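Local coordinates for protein beta-L-arabinobiosidase (Bacteroides thetaiotaomicron, PDB 5MQR) that probably hydrolyses glycosidic linkages of plant pectin as a multidomain beta-L-arabinobiosidase or sialidase-like enzyme of a gut bacterium, at residues A[658-668]-A[1050-1059]. Numbering follows the deposited sequence.
Sequences IPLFECPQRNF and KWDWFCLDNV
An antiparallel edge pairing, in which short strand 660-662 borders a C-terminal beta-sheet, runs out into a cluster built round the indole of W1051, which meets C663, P664, Q665 and F668. In the paired part, L660 and D1057 exchange two backbone hydrogen bonds, as do E662 and C1055, whereas F661 and L1056 form the non-hydrogen-bonded pair between them. W1051 is gripped from several sides. Over one face of its indole lie C663 CB, 3.7 Å from the centroid of the six-membered ring, and P664 CD, 3.9 Å from that of the five-membered ring; C663 SG, turned between its backbone N and carbonyl carbon (chi1 73°), also sits over the six-membered ring. At the rim, W1051 NE1 donates to Q665 OE1 (3.1 Å) nearly in the indole plane, with the amide turned 88° to it; NE2 of that amide bonds E980. Segment 1050-1059 lies in the family 65 C-terminal domain; the pairing brings strand 660-662, which leads into helix 666-680, to the edge of that domain's sheet. The W1051 edge then meets the F668 face in a T-shaped stack, centroids 5.2 Å apart. With an alanine here in place of W1051, Q665 OE1 would probably lose its indole donor and a gap would open beside C663 and F668. P664 CG lies 4.1 Å from the centroid of the W1053 six-membered ring. E662 crosses W1053 at about a right angle, its OE1 salt-bridged to R1076 and OE2 hydrogen-bonded to Y1077.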
loop_
_atom_site.group_PDB
_atom_site.type_symbol
_atom_site.label_atom_id
_atom_site.label_comp_id
_atom_site.label_asym_id
_atom_site.label_seq_id
_atom_site.Cartn_x
_atom_site.Cartn_y
_atom_site.Cartn_z
ATOM N N ILE A 658 -18.534 5.635 7.773
ATOM C CA ILE A 658 -17.347 5.891 8.568
ATOM C C ILE A 658 -16.028 5.846 7.817
ATOM O O ILE A 658 -15.822 4.970 6.975
ATOM C CB ILE A 658 -17.297 5.055 9.852
ATOM C CG1 ILE A 658 -17.134 3.560 9.620
ATOM C CG2 ILE A 658 -18.541 5.323 10.688
ATOM C CD1 ILE A 658 -16.561 2.874 10.843
ATOM N N PRO A 659 -15.119 6.801 8.120
ATOM C CA PRO A 659 -13.745 6.546 7.740
ATOM C C PRO A 659 -13.266 5.277 8.428
ATOM O O PRO A 659 -13.779 4.908 9.506
ATOM C CB PRO A 659 -12.987 7.796 8.240
ATOM C CG PRO A 659 -14.037 8.855 8.337
ATOM C CD PRO A 659 -15.267 8.118 8.764
ATOM N N LEU A 660 -12.325 4.588 7.812
ATOM C CA LEU A 660 -11.799 3.354 8.394
ATOM C C LEU A 660 -10.420 3.567 9.002
ATOM O O LEU A 660 -9.630 4.341 8.475
ATOM C CB LEU A 660 -11.757 2.255 7.338
ATOM C CG LEU A 660 -13.103 1.890 6.686
ATOM C CD1 LEU A 660 -12.882 0.930 5.520
ATOM C CD2 LEU A 660 -14.097 1.282 7.666
ATOM N N PHE A 661 -10.131 2.862 10.089
ATOM C CA PHE A 661 -8.885 3.026 10.828
ATOM C C PHE A 661 -8.343 1.659 11.256
ATOM O O PHE A 661 -9.088 0.752 11.565
ATOM C CB PHE A 661 -9.125 3.923 12.079
ATOM C CG PHE A 661 -7.970 3.950 13.065
ATOM C CD1 PHE A 661 -6.872 4.756 12.852
ATOM C CD2 PHE A 661 -7.985 3.171 14.202
ATOM C CE1 PHE A 661 -5.805 4.775 13.751
ATOM C CE2 PHE A 661 -6.923 3.187 15.098
ATOM C CZ PHE A 661 -5.824 3.984 14.865
ATOM N N GLU A 662 -7.032 1.527 11.278
ATOM C CA GLU A 662 -6.400 0.416 11.973
ATOM C C GLU A 662 -5.063 0.815 12.511
ATOM O O GLU A 662 -4.406 1.714 11.983
ATOM C CB GLU A 662 -6.206 -0.823 11.083
ATOM C CG GLU A 662 -5.278 -0.635 9.884
ATOM C CD GLU A 662 -4.864 -1.942 9.211
ATOM O OE1 GLU A 662 -5.524 -3.010 9.419
ATOM O OE2 GLU A 662 -3.867 -1.891 8.455
ATOM N N CYS A 663 -4.666 0.095 13.552
ATOM C CA CYS A 663 -3.353 0.216 14.118
ATOM C C CYS A 663 -3.091 -1.101 14.813
ATOM O O CYS A 663 -3.993 -1.910 14.893
ATOM C CB CYS A 663 -3.312 1.411 15.062
ATOM S SG CYS A 663 -4.187 1.131 16.596
ATOM N N PRO A 664 -1.854 -1.346 15.284
ATOM C CA PRO A 664 -1.492 -2.625 15.934
ATOM C C PRO A 664 -1.929 -2.752 17.392
ATOM O O PRO A 664 -1.711 -3.796 17.991
ATOM C CB PRO A 664 0.043 -2.635 15.893
ATOM C CG PRO A 664 0.473 -1.323 15.327
ATOM C CD PRO A 664 -0.714 -0.423 15.235
ATOM N N GLN A 665 -2.514 -1.706 17.957
ATOM C CA GLN A 665 -2.931 -1.710 19.346
ATOM C C GLN A 665 -4.447 -1.891 19.367
ATOM O O GLN A 665 -5.200 -1.026 18.890
ATOM C CB GLN A 665 -2.484 -0.430 20.046
ATOM C CG GLN A 665 -2.453 -0.537 21.567
ATOM C CD GLN A 665 -1.833 0.677 22.257
ATOM O OE1 GLN A 665 -0.863 1.271 21.764
ATOM N NE2 GLN A 665 -2.388 1.048 23.388
ATOM N N ARG A 666 -4.868 -3.030 19.912
ATOM C CA ARG A 666 -6.255 -3.463 19.879
ATOM C C ARG A 666 -7.228 -2.467 20.505
ATOM O O ARG A 666 -8.288 -2.218 19.954
ATOM C CB ARG A 666 -6.381 -4.847 20.552
ATOM C CG ARG A 666 -7.770 -5.493 20.523
ATOM C CD ARG A 666 -8.298 -5.597 19.079
ATOM N NE ARG A 666 -9.510 -6.437 18.965
ATOM C CZ ARG A 666 -9.874 -7.160 17.888
ATOM N NH1 ARG A 666 -9.127 -7.197 16.779
ATOM N NH2 ARG A 666 -10.996 -7.888 17.937
ATOM N N ASN A 667 -6.875 -1.886 21.645
ATOM C CA ASN A 667 -7.840 -1.031 22.341
ATOM C C ASN A 667 -8.188 0.252 21.554
ATOM O O ASN A 667 -9.352 0.597 21.462
ATOM C CB ASN A 667 -7.482 -0.781 23.828
ATOM C CG ASN A 667 -6.120 -0.116 24.046
ATOM O OD1 ASN A 667 -5.394 0.226 23.121
ATOM N ND2 ASN A 667 -5.769 0.040 25.310
ATOM N N PHE A 668 -7.199 0.916 20.960
ATOM C CA PHE A 668 -7.435 2.092 20.118
ATOM C C PHE A 668 -8.333 1.794 18.915
ATOM O O PHE A 668 -9.252 2.569 18.587
ATOM C CB PHE A 668 -6.108 2.646 19.576
ATOM C CG PHE A 668 -5.420 3.630 20.480
ATOM C CD1 PHE A 668 -4.536 3.199 21.466
ATOM C CD2 PHE A 668 -5.617 4.981 20.312
ATOM C CE1 PHE A 668 -3.880 4.113 22.287
ATOM C CE2 PHE A 668 -4.956 5.907 21.120
ATOM C CZ PHE A 668 -4.079 5.473 22.100
ATOM N N LYS A 1050 6.225 4.055 18.287
ATOM C CA LYS A 1050 5.058 3.585 19.010
ATOM C C LYS A 1050 4.411 2.440 18.221
ATOM O O LYS A 1050 4.241 1.355 18.756
ATOM C CB LYS A 1050 4.063 4.729 19.222
ATOM C CG LYS A 1050 2.755 4.360 19.901
ATOM C CD LYS A 1050 2.925 3.632 21.227
ATOM C CE LYS A 1050 3.529 4.512 22.313
ATOM N NZ LYS A 1050 3.575 3.769 23.616
ATOM N N TRP A 1051 4.073 2.714 16.954
ATOM C CA TRP A 1051 3.393 1.791 16.055
ATOM C C TRP A 1051 4.154 1.578 14.719
ATOM O O TRP A 1051 4.470 2.540 14.012
ATOM C CB TRP A 1051 1.981 2.316 15.731
ATOM C CG TRP A 1051 1.034 2.333 16.885
ATOM C CD1 TRP A 1051 1.133 1.625 18.067
ATOM C CD2 TRP A 1051 -0.200 3.052 16.960
ATOM N NE1 TRP A 1051 0.070 1.914 18.874
ATOM C CE2 TRP A 1051 -0.766 2.779 18.220
ATOM C CE3 TRP A 1051 -0.871 3.923 16.090
ATOM C CZ2 TRP A 1051 -1.980 3.335 18.629
ATOM C CZ3 TRP A 1051 -2.065 4.485 16.502
ATOM C CH2 TRP A 1051 -2.615 4.175 17.759
ATOM N N ASP A 1052 4.383 0.321 14.346
ATOM C CA ASP A 1052 5.037 0.013 13.077
ATOM C C ASP A 1052 4.195 0.408 11.878
ATOM O O ASP A 1052 4.737 0.634 10.803
ATOM C CB ASP A 1052 5.352 -1.473 12.961
ATOM C CG ASP A 1052 6.455 -1.910 13.883
ATOM O OD1 ASP A 1052 7.169 -1.059 14.476
ATOM O OD2 ASP A 1052 6.614 -3.135 13.995
ATOM N N TRP A 1053 2.881 0.498 12.059
ATOM C CA TRP A 1053 2.005 0.889 10.967
ATOM C C TRP A 1053 0.709 1.394 11.500
ATOM O O TRP A 1053 0.330 1.051 12.612
ATOM C CB TRP A 1053 1.725 -0.312 10.045
ATOM C CG TRP A 1053 1.382 -1.580 10.766
ATOM C CD1 TRP A 1053 2.255 -2.578 11.165
ATOM C CD2 TRP A 1053 0.089 -1.988 11.201
ATOM N NE1 TRP A 1053 1.564 -3.576 11.823
ATOM C CE2 TRP A 1053 0.236 -3.241 11.852
ATOM C CE3 TRP A 1053 -1.187 -1.412 11.122
ATOM C CZ2 TRP A 1053 -0.856 -3.934 12.400
ATOM C CZ3 TRP A 1053 -2.278 -2.107 11.662
ATOM C CH2 TRP A 1053 -2.101 -3.354 12.300
ATOM N N PHE A 1054 0.027 2.199 10.696
ATOM C CA PHE A 1054 -1.386 2.511 10.944
ATOM C C PHE A 1054 -1.961 3.122 9.698
ATOM O O PHE A 1054 -1.217 3.509 8.791
ATOM C CB PHE A 1054 -1.599 3.460 12.145
ATOM C CG PHE A 1054 -0.886 4.780 12.029
ATOM C CD1 PHE A 1054 -1.430 5.819 11.303
ATOM C CD2 PHE A 1054 0.324 4.987 12.674
ATOM C CE1 PHE A 1054 -0.771 7.044 11.198
ATOM C CE2 PHE A 1054 0.996 6.203 12.572
ATOM C CZ PHE A 1054 0.441 7.238 11.835
ATOM N N CYS A 1055 -3.276 3.261 9.664
ATOM C CA CYS A 1055 -3.899 3.861 8.500
ATOM C C CYS A 1055 -5.265 4.419 8.813
ATOM O O CYS A 1055 -6.063 3.776 9.470
ATOM C CB CYS A 1055 -4.009 2.810 7.386
ATOM S SG CYS A 1055 -4.938 3.361 5.947
ATOM N N LEU A 1056 -5.510 5.630 8.349
ATOM C CA LEU A 1056 -6.852 6.192 8.311
ATOM C C LEU A 1056 -7.233 6.333 6.859
ATOM O O LEU A 1056 -6.552 6.971 6.093
ATOM C CB LEU A 1056 -6.921 7.545 8.994
ATOM C CG LEU A 1056 -8.310 8.194 9.022
ATOM C CD1 LEU A 1056 -9.242 7.483 10.000
ATOM C CD2 LEU A 1056 -8.176 9.667 9.382
ATOM N N ASP A 1057 -8.352 5.737 6.500
ATOM C CA ASP A 1057 -8.764 5.607 5.113
ATOM C C ASP A 1057 -10.226 5.972 4.997
ATOM O O ASP A 1057 -10.945 6.093 5.997
ATOM C CB ASP A 1057 -8.568 4.163 4.689
ATOM C CG ASP A 1057 -8.231 4.003 3.224
ATOM O OD1 ASP A 1057 -8.438 4.914 2.395
ATOM O OD2 ASP A 1057 -7.754 2.907 2.893
ATOM N N ASN A 1058 -10.653 6.128 3.754
ATOM C CA ASN A 1058 -12.034 6.394 3.407
ATOM C C ASN A 1058 -12.512 7.716 4.002
ATOM O O ASN A 1058 -13.694 7.846 4.320
ATOM C CB ASN A 1058 -12.961 5.234 3.847
ATOM C CG ASN A 1058 -14.257 5.173 3.041
ATOM O OD1 ASN A 1058 -14.295 5.586 1.897
ATOM N ND2 ASN A 1058 -15.309 4.668 3.636
ATOM N N VAL A 1059 -11.617 8.695 4.116
ATOM C CA VAL A 1059 -11.998 9.980 4.685
ATOM C C VAL A 1059 -12.584 10.842 3.561
ATOM O O VAL A 1059 -11.920 11.038 2.525
ATOM C CB VAL A 1059 -10.785 10.706 5.301
ATOM C CG1 VAL A 1059 -11.169 12.113 5.778
ATOM C CG2 VAL A 1059 -10.187 9.901 6.442
HETATM O O HOH W 1 -16.736 2.523 5.811
HETATM O O HOH W 2 1.056 1.817 23.698
#